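Long-range contacts in nidogen (Mus musculus, PDB 1NPE), which binds the laminin gamma-1 chain through a six-bladed YWTD beta-propeller and so probably links laminin to other components of the basement membrane: residues L5-T9 with P247-R252; V37-F43 with Y254-L260; N170-D175 with Y210-S216. The contacts are given in a common frame with arbitrary orientation. Numbering follows the deposited sequence.

Interaction 1. Residues L5-T9 with P247-R252; sequences LFAQT and PHKQTR. With CD (cadmium ion), chain G.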
loop_
_atom_site.group_PDB
_atom_site.type_symbol
_atom_site.label_atom_id
_atom_site.label_comp_id
_atom_site.label_asym_id
_atom_site.label_seq_id
_atom_site.Cartn_x
_atom_site.Cartn_y
_atom_site.Cartn_z
ATOM N N LEU A 5 -7.764 -10.878 12.320
ATOM C CA LEU A 5 -6.352 -10.968 11.989
ATOM C C LEU A 5 -5.871 -9.648 11.418
ATOM O O LEU A 5 -6.531 -9.067 10.552
ATOM C CB LEU A 5 -6.131 -12.074 10.951
ATOM C CG LEU A 5 -6.376 -13.520 11.386
ATOM C CD1 LEU A 5 -6.801 -14.364 10.204
ATOM C CD2 LEU A 5 -5.125 -14.078 12.022
ATOM N N PHE A 6 -4.751 -9.147 11.933
ATOM C CA PHE A 6 -4.195 -7.908 11.408
ATOM C C PHE A 6 -2.678 -7.952 11.254
ATOM O O PHE A 6 -2.000 -8.743 11.903
ATOM C CB PHE A 6 -4.668 -6.673 12.189
ATOM C CG PHE A 6 -4.187 -6.608 13.611
ATOM C CD1 PHE A 6 -5.011 -7.025 14.656
ATOM C CD2 PHE A 6 -2.943 -6.062 13.913
ATOM C CE1 PHE A 6 -4.611 -6.895 15.987
ATOM C CE2 PHE A 6 -2.530 -5.924 15.238
ATOM C CZ PHE A 6 -3.371 -6.341 16.280
ATOM N N ALA A 7 -2.158 -7.110 10.368
ATOM C CA ALA A 7 -0.734 -7.073 10.089
ATOM C C ALA A 7 0.052 -5.944 10.744
ATOM O O ALA A 7 -0.455 -4.843 10.954
ATOM C CB ALA A 7 -0.512 -7.045 8.584
ATOM N N GLN A 8 1.302 -6.261 11.071
ATOM C CA GLN A 8 2.269 -5.335 11.654
ATOM C C GLN A 8 3.602 -5.728 11.040
ATOM O O GLN A 8 3.703 -6.773 10.386
ATOM C CB GLN A 8 2.353 -5.475 13.174
ATOM C CG GLN A 8 1.396 -4.583 13.939
ATOM C CD GLN A 8 1.499 -4.753 15.448
ATOM O OE1 GLN A 8 1.563 -5.871 15.953
ATOM N NE2 GLN A 8 1.501 -3.642 16.171
ATOM N N THR A 9 4.612 -4.879 11.206
ATOM C CA THR A 9 5.930 -5.169 10.667
ATOM C C THR A 9 6.470 -6.396 11.382
ATOM O O THR A 9 6.487 -6.448 12.612
ATOM C CB THR A 9 6.896 -3.975 10.849
ATOM O OG1 THR A 9 6.439 -2.864 10.068
ATOM C CG2 THR A 9 8.306 -4.334 10.414
ATOM N N PRO A 247 -2.641 -2.693 20.540
ATOM C CA PRO A 247 -1.686 -3.769 20.829
ATOM C C PRO A 247 -0.530 -3.159 21.634
ATOM O O PRO A 247 -0.163 -2.009 21.405
ATOM C CB PRO A 247 -1.231 -4.206 19.438
ATOM C CG PRO A 247 -1.457 -2.991 18.586
ATOM C CD PRO A 247 -2.769 -2.473 19.091
ATOM N N HIS A 248 0.009 -3.906 22.596
ATOM C CA HIS A 248 1.102 -3.400 23.433
ATOM C C HIS A 248 2.289 -2.848 22.641
ATOM O O HIS A 248 2.836 -1.799 22.983
ATOM C CB HIS A 248 1.557 -4.464 24.438
ATOM C CG HIS A 248 0.564 -4.718 25.529
ATOM N ND1 HIS A 248 0.204 -3.751 26.444
ATOM C CD2 HIS A 248 -0.198 -5.803 25.808
ATOM C CE1 HIS A 248 -0.743 -4.226 27.233
ATOM N NE2 HIS A 248 -1.004 -5.469 26.870
ATOM N N LYS A 249 2.673 -3.555 21.583
ATOM C CA LYS A 249 3.771 -3.129 20.722
ATOM C C LYS A 249 3.146 -2.155 19.718
ATOM O O LYS A 249 2.565 -2.572 18.712
ATOM C CB LYS A 249 4.371 -4.343 20.006
ATOM C CG LYS A 249 5.605 -4.035 19.194
ATOM C CD LYS A 249 6.839 -4.597 19.837
ATOM C CE LYS A 249 6.833 -6.106 19.824
ATOM N NZ LYS A 249 8.085 -6.659 20.405
ATOM N N GLN A 250 3.252 -0.861 20.013
ATOM C CA GLN A 250 2.650 0.188 19.189
ATOM C C GLN A 250 3.294 0.511 17.832
ATOM O O GLN A 250 3.584 1.670 17.535
ATOM C CB GLN A 250 2.461 1.467 20.030
ATOM C CG GLN A 250 1.592 1.267 21.294
ATOM C CD GLN A 250 1.426 2.535 22.147
ATOM O OE1 GLN A 250 2.408 3.176 22.541
ATOM N NE2 GLN A 250 0.173 2.883 22.456
ATOM N N THR A 251 3.505 -0.512 17.004
ATOM C CA THR A 251 4.076 -0.301 15.675
ATOM C C THR A 251 2.937 -0.127 14.653
ATOM O O THR A 251 1.770 -0.357 14.968
ATOM C CB THR A 251 5.022 -1.459 15.245
ATOM O OG1 THR A 251 4.275 -2.668 15.074
ATOM C CG2 THR A 251 6.096 -1.692 16.291
ATOM N N ARG A 252 3.280 0.314 13.447
ATOM C CA ARG A 252 2.303 0.555 12.384
ATOM C C ARG A 252 1.443 -0.671 12.032
ATOM O O ARG A 252 1.964 -1.738 11.712
ATOM C CB ARG A 252 3.031 1.038 11.129
ATOM C CG ARG A 252 2.198 1.881 10.183
ATOM C CD ARG A 252 2.022 3.272 10.728
ATOM N NE ARG A 252 2.479 4.294 9.794
ATOM C CZ ARG A 252 2.474 5.599 10.057
ATOM N NH1 ARG A 252 2.032 6.045 11.226
ATOM N NH2 ARG A 252 2.914 6.459 9.151
HETATM CD CD CD G . 1.456 -1.505 27.047
HETATM O O HOH W 1 4.501 -2.204 12.382
HETATM O O HOH W 2 1.318 -0.037 24.702
#
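Gln8, near the end of strand 2-8, reaches across to the loop 247-252 and has the largest area covered by this contact. Its CA-to-CB bond runs sideways, but the extended chain (chi2 180°) carries the amide across, where Gln8 NE2 donates to Lys249 O at 3.0 Å. A long amide suits this place: Lys249 O also accepts from Thr251 N at 2.8 Å, across the inverse gamma turn centred on Gln250. Arg252 contributes backbone, its O lying 3.6 Å from Gln8 CA, while its guanidinium leads away. A water fills the remaining gap, accepting from Thr9 N and from OG1 of Thr251, whose CA-to-CB bond points toward the strand, and donating to Arg252 O. Pro247 CB lies at the edge of the Phe6 ring, 4.4 Å from Phe6 CZ. Lys249 NZ hydrogen-bonds to Cys22 O of the laminin gamma-1 chain, and His248 ND1 binds cadmium together with His24 of that chain. Strand 2-8 lies between strands 11-17 and 256-259 of one sheet, and the loop joins strand 240-245 to strand 256-259.

Interaction 2. Residues V37-F43 with Y254-L260; sequences VIIGLAF and YGITIAL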
loop_
_atom_site.group_PDB
_atom_site.type_symbol
_atom_site.label_atom_id
_atom_site.label_comp_id
_atom_site.label_asym_id
_atom_site.label_seq_id
_atom_site.Cartn_x
_atom_site.Cartn_y
_atom_site.Cartn_z
ATOM N N VAL A 37 7.443 -7.150 5.985
ATOM C CA VAL A 37 6.536 -6.059 6.314
ATOM C C VAL A 37 5.226 -6.490 5.652
ATOM O O VAL A 37 5.015 -6.275 4.452
ATOM C CB VAL A 37 7.008 -4.692 5.744
ATOM C CG1 VAL A 37 5.944 -3.629 5.981
ATOM C CG2 VAL A 37 8.322 -4.268 6.397
ATOM N N ILE A 38 4.400 -7.190 6.424
ATOM C CA ILE A 38 3.121 -7.695 5.952
ATOM C C ILE A 38 2.159 -6.531 5.744
ATOM O O ILE A 38 1.959 -5.718 6.644
ATOM C CB ILE A 38 2.505 -8.678 6.973
ATOM C CG1 ILE A 38 3.544 -9.713 7.418
ATOM C CG2 ILE A 38 1.306 -9.389 6.358
ATOM C CD1 ILE A 38 3.887 -10.752 6.364
ATOM N N ILE A 39 1.565 -6.449 4.558
ATOM C CA ILE A 39 0.641 -5.364 4.260
ATOM C C ILE A 39 -0.794 -5.844 4.067
ATOM O O ILE A 39 -1.670 -5.503 4.861
ATOM C CB ILE A 39 1.093 -4.568 3.022
ATOM C CG1 ILE A 39 2.502 -4.002 3.240
ATOM C CG2 ILE A 39 0.107 -3.445 2.729
ATOM C CD1 ILE A 39 2.581 -2.914 4.306
ATOM N N GLY A 40 -1.035 -6.630 3.020
ATOM C CA GLY A 40 -2.378 -7.122 2.763
ATOM C C GLY A 40 -2.677 -8.478 3.378
ATOM O O GLY A 40 -1.783 -9.314 3.501
ATOM N N LEU A 41 -3.930 -8.692 3.777
ATOM C CA LEU A 41 -4.349 -9.965 4.358
ATOM C C LEU A 41 -5.690 -10.413 3.793
ATOM O O LEU A 41 -6.554 -9.591 3.494
ATOM C CB LEU A 41 -4.490 -9.866 5.878
ATOM C CG LEU A 41 -3.262 -9.764 6.788
ATOM C CD1 LEU A 41 -3.748 -9.637 8.222
ATOM C CD2 LEU A 41 -2.347 -10.985 6.634
ATOM N N ALA A 42 -5.863 -11.724 3.667
ATOM C CA ALA A 42 -7.115 -12.300 3.178
ATOM C C ALA A 42 -7.273 -13.682 3.807
ATOM O O ALA A 42 -6.302 -14.262 4.305
ATOM C CB ALA A 42 -7.122 -12.394 1.647
ATOM N N PHE A 43 -8.486 -14.217 3.775
ATOM C CA PHE A 43 -8.725 -15.515 4.378
ATOM C C PHE A 43 -9.592 -16.428 3.521
ATOM O O PHE A 43 -10.672 -16.033 3.076
ATOM C CB PHE A 43 -9.375 -15.318 5.744
ATOM C CG PHE A 43 -9.557 -16.587 6.520
ATOM C CD1 PHE A 43 -8.472 -17.207 7.122
ATOM C CD2 PHE A 43 -10.820 -17.140 6.678
ATOM C CE1 PHE A 43 -8.640 -18.355 7.871
ATOM C CE2 PHE A 43 -11.003 -18.289 7.427
ATOM C CZ PHE A 43 -9.911 -18.899 8.027
ATOM N N TYR A 254 -1.283 -2.670 9.658
ATOM C CA TYR A 254 -1.605 -2.687 8.238
ATOM C C TYR A 254 -2.926 -3.389 7.899
ATOM O O TYR A 254 -3.977 -3.001 8.405
ATOM C CB TYR A 254 -0.424 -3.238 7.430
ATOM C CG TYR A 254 0.808 -2.367 7.565
ATOM C CD1 TYR A 254 0.827 -1.071 7.042
ATOM C CD2 TYR A 254 1.931 -2.808 8.271
ATOM C CE1 TYR A 254 1.928 -0.233 7.223
ATOM C CE2 TYR A 254 3.040 -1.976 8.457
ATOM C CZ TYR A 254 3.028 -0.693 7.934
ATOM O OH TYR A 254 4.092 0.152 8.152
ATOM N N GLY A 255 -2.874 -4.395 7.029
ATOM C CA GLY A 255 -4.075 -5.108 6.630
ATOM C C GLY A 255 -4.840 -5.767 7.761
ATOM O O GLY A 255 -4.292 -6.048 8.828
ATOM N N ILE A 256 -6.110 -6.042 7.504
ATOM C CA ILE A 256 -6.981 -6.665 8.485
ATOM C C ILE A 256 -8.011 -7.531 7.765
ATOM O O ILE A 256 -8.534 -7.153 6.716
ATOM C CB ILE A 256 -7.687 -5.592 9.358
ATOM C CG1 ILE A 256 -8.392 -6.235 10.548
ATOM C CG2 ILE A 256 -8.662 -4.782 8.528
ATOM C CD1 ILE A 256 -8.860 -5.221 11.580
ATOM N N THR A 257 -8.284 -8.702 8.326
ATOM C CA THR A 257 -9.242 -9.622 7.742
ATOM C C THR A 257 -9.891 -10.462 8.839
ATOM O O THR A 257 -9.391 -10.526 9.966
ATOM C CB THR A 257 -8.559 -10.529 6.685
ATOM O OG1 THR A 257 -9.550 -11.295 5.994
ATOM C CG2 THR A 257 -7.547 -11.467 7.335
ATOM N N ILE A 258 -11.026 -11.070 8.522
ATOM C CA ILE A 258 -11.728 -11.896 9.492
ATOM C C ILE A 258 -11.718 -13.368 9.114
ATOM O O ILE A 258 -12.083 -13.738 7.999
ATOM C CB ILE A 258 -13.174 -11.404 9.701
ATOM C CG1 ILE A 258 -13.144 -10.049 10.398
ATOM C CG2 ILE A 258 -13.971 -12.398 10.542
ATOM C CD1 ILE A 258 -14.490 -9.516 10.763
ATOM N N ALA A 259 -11.267 -14.199 10.048
ATOM C CA ALA A 259 -11.209 -15.639 9.841
ATOM C C ALA A 259 -12.534 -16.264 10.248
ATOM O O ALA A 259 -12.789 -16.477 11.429
ATOM C CB ALA A 259 -10.074 -16.243 10.654
ATOM N N LEU A 260 -13.384 -16.533 9.266
ATOM C CA LEU A 260 -14.690 -17.136 9.521
ATOM C C LEU A 260 -14.567 -18.638 9.743
ATOM O O LEU A 260 -13.694 -19.286 9.162
ATOM C CB LEU A 260 -15.641 -16.856 8.356
ATOM C CG LEU A 260 -16.042 -15.393 8.154
ATOM C CD1 LEU A 260 -16.825 -15.231 6.867
ATOM C CD2 LEU A 260 -16.850 -14.906 9.350
#
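Two nearly parallel strands, 16° apart in direction with axes 5.8 Å apart at closest approach, face each other here mainly through side chains. At one end the flat ring of Tyr254 forms a shelf: Ile39 CD1 sits over its face, 3.8 Å from the ring centroid in a CH-pi contact, and Val37 CG1 adds to the packing 4.2 Å from Tyr254 CE2. Branched aliphatic residues suit this spot because their methyl groups fit closely against an aromatic surface. Next comes the tightest point, where Gly255 N makes a weak hydrogen bond to Ile39 O at 2.7 Å. A CB on Gly255 would point toward the other strand and clash with that carbonyl, so the missing side chain is what allows so close an approach. Further on, Leu41 fits the hollow beside the bare Gly255, bounded by the Thr257 methyl: Leu41 CD1 lies 3.7 Å from Gly255 O and Leu41 CB 3.7 Å from Thr257 CG2. Phe43 closes the far end by lying against the backbone, with Ala259 CA over its ring face, 3.6 Å from the centroid. The small Ala259 lets the ring settle this low, and Leu260 O meets its edge. Strand 36-44 is the first strand of its own sheet and strand 256-259 an outermost strand of another, an arrangement characteristic of the inner strands of adjacent blades around a beta-propeller's central channel.

Interaction 3. Residues N170-D175 with Y210-S216; sequences NGLTFD and YPFAVTS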
loop_
_atom_site.group_PDB
_atom_site.type_symbol
_atom_site.label_atom_id
_atom_site.label_comp_id
_atom_site.label_asym_id
_atom_site.label_seq_id
_atom_site.Cartn_x
_atom_site.Cartn_y
_atom_site.Cartn_z
ATOM N N ASN A 170 -8.025 4.042 1.277
ATOM C CA ASN A 170 -7.023 3.014 1.517
ATOM C C ASN A 170 -7.492 1.567 1.532
ATOM O O ASN A 170 -6.762 0.675 1.125
ATOM C CB ASN A 170 -6.242 3.339 2.788
ATOM C CG ASN A 170 -5.277 4.497 2.593
ATOM O OD1 ASN A 170 -4.709 4.675 1.508
ATOM N ND2 ASN A 170 -5.078 5.282 3.642
ATOM N N GLY A 171 -8.695 1.331 2.026
ATOM C CA GLY A 171 -9.205 -0.021 2.063
ATOM C C GLY A 171 -10.705 -0.060 1.882
ATOM O O GLY A 171 -11.392 0.947 2.065
ATOM N N LEU A 172 -11.210 -1.200 1.434
ATOM C CA LEU A 172 -12.648 -1.352 1.272
ATOM C C LEU A 172 -13.086 -2.752 1.661
ATOM O O LEU A 172 -12.263 -3.661 1.816
ATOM C CB LEU A 172 -13.110 -0.983 -0.141
ATOM C CG LEU A 172 -13.016 -1.959 -1.307
ATOM C CD1 LEU A 172 -13.357 -1.189 -2.561
ATOM C CD2 LEU A 172 -11.623 -2.558 -1.411
ATOM N N THR A 173 -14.381 -2.926 1.839
ATOM C CA THR A 173 -14.885 -4.225 2.236
ATOM C C THR A 173 -16.297 -4.393 1.706
ATOM O O THR A 173 -16.990 -3.408 1.459
ATOM C CB THR A 173 -14.827 -4.382 3.790
ATOM O OG1 THR A 173 -15.188 -5.719 4.152
ATOM C CG2 THR A 173 -15.745 -3.379 4.489
ATOM N N PHE A 174 -16.699 -5.631 1.466
ATOM C CA PHE A 174 -18.033 -5.887 0.948
ATOM C C PHE A 174 -18.804 -6.867 1.809
ATOM O O PHE A 174 -18.292 -7.927 2.161
ATOM C CB PHE A 174 -17.965 -6.414 -0.490
ATOM C CG PHE A 174 -19.311 -6.534 -1.156
ATOM C CD1 PHE A 174 -19.900 -5.430 -1.765
ATOM C CD2 PHE A 174 -19.990 -7.750 -1.178
ATOM C CE1 PHE A 174 -21.149 -5.534 -2.386
ATOM C CE2 PHE A 174 -21.233 -7.862 -1.794
ATOM C CZ PHE A 174 -21.815 -6.754 -2.401
ATOM N N ASP A 175 -20.037 -6.500 2.143
ATOM C CA ASP A 175 -20.908 -7.346 2.951
ATOM C C ASP A 175 -22.034 -7.853 2.056
ATOM O O ASP A 175 -22.924 -7.093 1.665
ATOM C CB ASP A 175 -21.479 -6.559 4.132
ATOM C CG ASP A 175 -22.223 -7.444 5.109
ATOM O OD1 ASP A 175 -23.466 -7.531 5.019
ATOM O OD2 ASP A 175 -21.558 -8.064 5.963
ATOM N N TYR A 210 -6.848 8.154 10.700
ATOM C CA TYR A 210 -5.999 7.775 9.577
ATOM C C TYR A 210 -6.124 6.294 9.300
ATOM O O TYR A 210 -5.205 5.513 9.556
ATOM C CB TYR A 210 -4.523 8.146 9.805
ATOM C CG TYR A 210 -3.792 8.367 8.493
ATOM C CD1 TYR A 210 -3.601 9.654 7.990
ATOM C CD2 TYR A 210 -3.378 7.288 7.710
ATOM C CE1 TYR A 210 -3.025 9.863 6.737
ATOM C CE2 TYR A 210 -2.802 7.486 6.456
ATOM C CZ TYR A 210 -2.634 8.773 5.977
ATOM O OH TYR A 210 -2.110 8.970 4.731
ATOM N N PRO A 211 -7.272 5.889 8.744
ATOM C CA PRO A 211 -7.578 4.499 8.408
ATOM C C PRO A 211 -6.679 3.974 7.305
ATOM O O PRO A 211 -6.392 4.688 6.346
ATOM C CB PRO A 211 -9.011 4.576 7.876
ATOM C CG PRO A 211 -9.524 5.881 8.312
ATOM C CD PRO A 211 -8.344 6.783 8.286
ATOM N N PHE A 212 -6.254 2.722 7.441
ATOM C CA PHE A 212 -5.438 2.086 6.421
ATOM C C PHE A 212 -6.176 0.926 5.753
ATOM O O PHE A 212 -6.172 0.806 4.528
ATOM C CB PHE A 212 -4.114 1.565 6.977
ATOM C CG PHE A 212 -3.308 0.829 5.955
ATOM C CD1 PHE A 212 -2.538 1.528 5.030
ATOM C CD2 PHE A 212 -3.395 -0.562 5.843
ATOM C CE1 PHE A 212 -1.875 0.862 4.006
ATOM C CE2 PHE A 212 -2.736 -1.233 4.825
ATOM C CZ PHE A 212 -1.975 -0.519 3.901
ATOM N N ALA A 213 -6.727 0.023 6.561
ATOM C CA ALA A 213 -7.444 -1.125 6.030
ATOM C C ALA A 213 -8.733 -1.341 6.796
ATOM O O ALA A 213 -8.894 -0.855 7.918
ATOM C CB ALA A 213 -6.582 -2.372 6.096
ATOM N N VAL A 214 -9.640 -2.100 6.197
ATOM C CA VAL A 214 -10.914 -2.360 6.830
ATOM C C VAL A 214 -11.463 -3.701 6.388
ATOM O O VAL A 214 -11.127 -4.206 5.311
ATOM C CB VAL A 214 -11.937 -1.262 6.476
ATOM C CG1 VAL A 214 -12.310 -1.338 4.989
ATOM C CG2 VAL A 214 -13.163 -1.363 7.361
ATOM N N THR A 215 -12.271 -4.287 7.259
ATOM C CA THR A 215 -12.927 -5.553 6.996
ATOM C C THR A 215 -14.261 -5.468 7.727
ATOM O O THR A 215 -14.460 -4.593 8.577
ATOM C CB THR A 215 -12.093 -6.771 7.491
ATOM O OG1 THR A 215 -12.707 -7.983 7.035
ATOM C CG2 THR A 215 -12.004 -6.802 9.014
ATOM N N SER A 216 -15.191 -6.343 7.376
ATOM C CA SER A 216 -16.490 -6.304 8.020
ATOM C C SER A 216 -16.982 -7.643 8.537
ATOM O O SER A 216 -16.554 -8.706 8.085
ATOM C CB SER A 216 -17.537 -5.684 7.084
ATOM O OG SER A 216 -17.695 -6.434 5.887
HETATM O O HOH W 3 -6.064 -1.458 2.881
#
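Side-chain conformations complete the meeting of two inner strands whose directions differ by 11°. Asn170, with chi1 at -73° (m), directs its amide along the partner strand so that Asn170 ND2 donates to Pro211 O at 3.1 Å in an almost straight bond; its OD1 is held by Arg125 and by Asn67 of the laminin gamma-1 chain. Beside it, a water donates to both Asn170 O and Phe212 O, bridging two carbonyls that could not bond directly. Gly171 has no side chain, which lets its CA come within 4.5 Å of Ala213 CA and gives Val214, in the p rotamer, a flat backbone to cover: Val214 CG1 lies 3.7 Å from Gly171 C. Thr173 OG1 (t) and Ser216 OG (p) lie 3.1 Å apart in a hydrogen bond either could donate; short hydroxyl side chains suit this place because, both pointing toward the other strand, they can reach each other. Tyr210 hydrogen-bonds through OH to Asn67 of laminin. Strand 169-175 pairs within its own blade with strand 180-185, strand 211-217 with strand 220-225, so the contact joins neighbouring blades.

Interactions 2 and 3 are counterparts, each setting the inner strands of adjacent propeller blades side by side, with centres about 6 Å from the centre of the chain, against about 16 Å for the centre of interaction 1, between a strand and a connecting loop. Interaction 2 is largely apolar, interaction 3 mixes packing with side-chain and water-mediated hydrogen bonds, and interaction 1 is mostly polar. All three reach laminin gamma-1: interaction 1 through hydrogen bonds and a shared cadmium ion, interaction 2 by packing, interaction 3 by hydrogen bonds. Interactions 1 and 2 share one blade, since strand 2-8 pairs with 256-259; here N- and C-terminal strands close the ring. Interactions 2 and 3 touch where Tyr254 and Ile258 pack against strand 211-217.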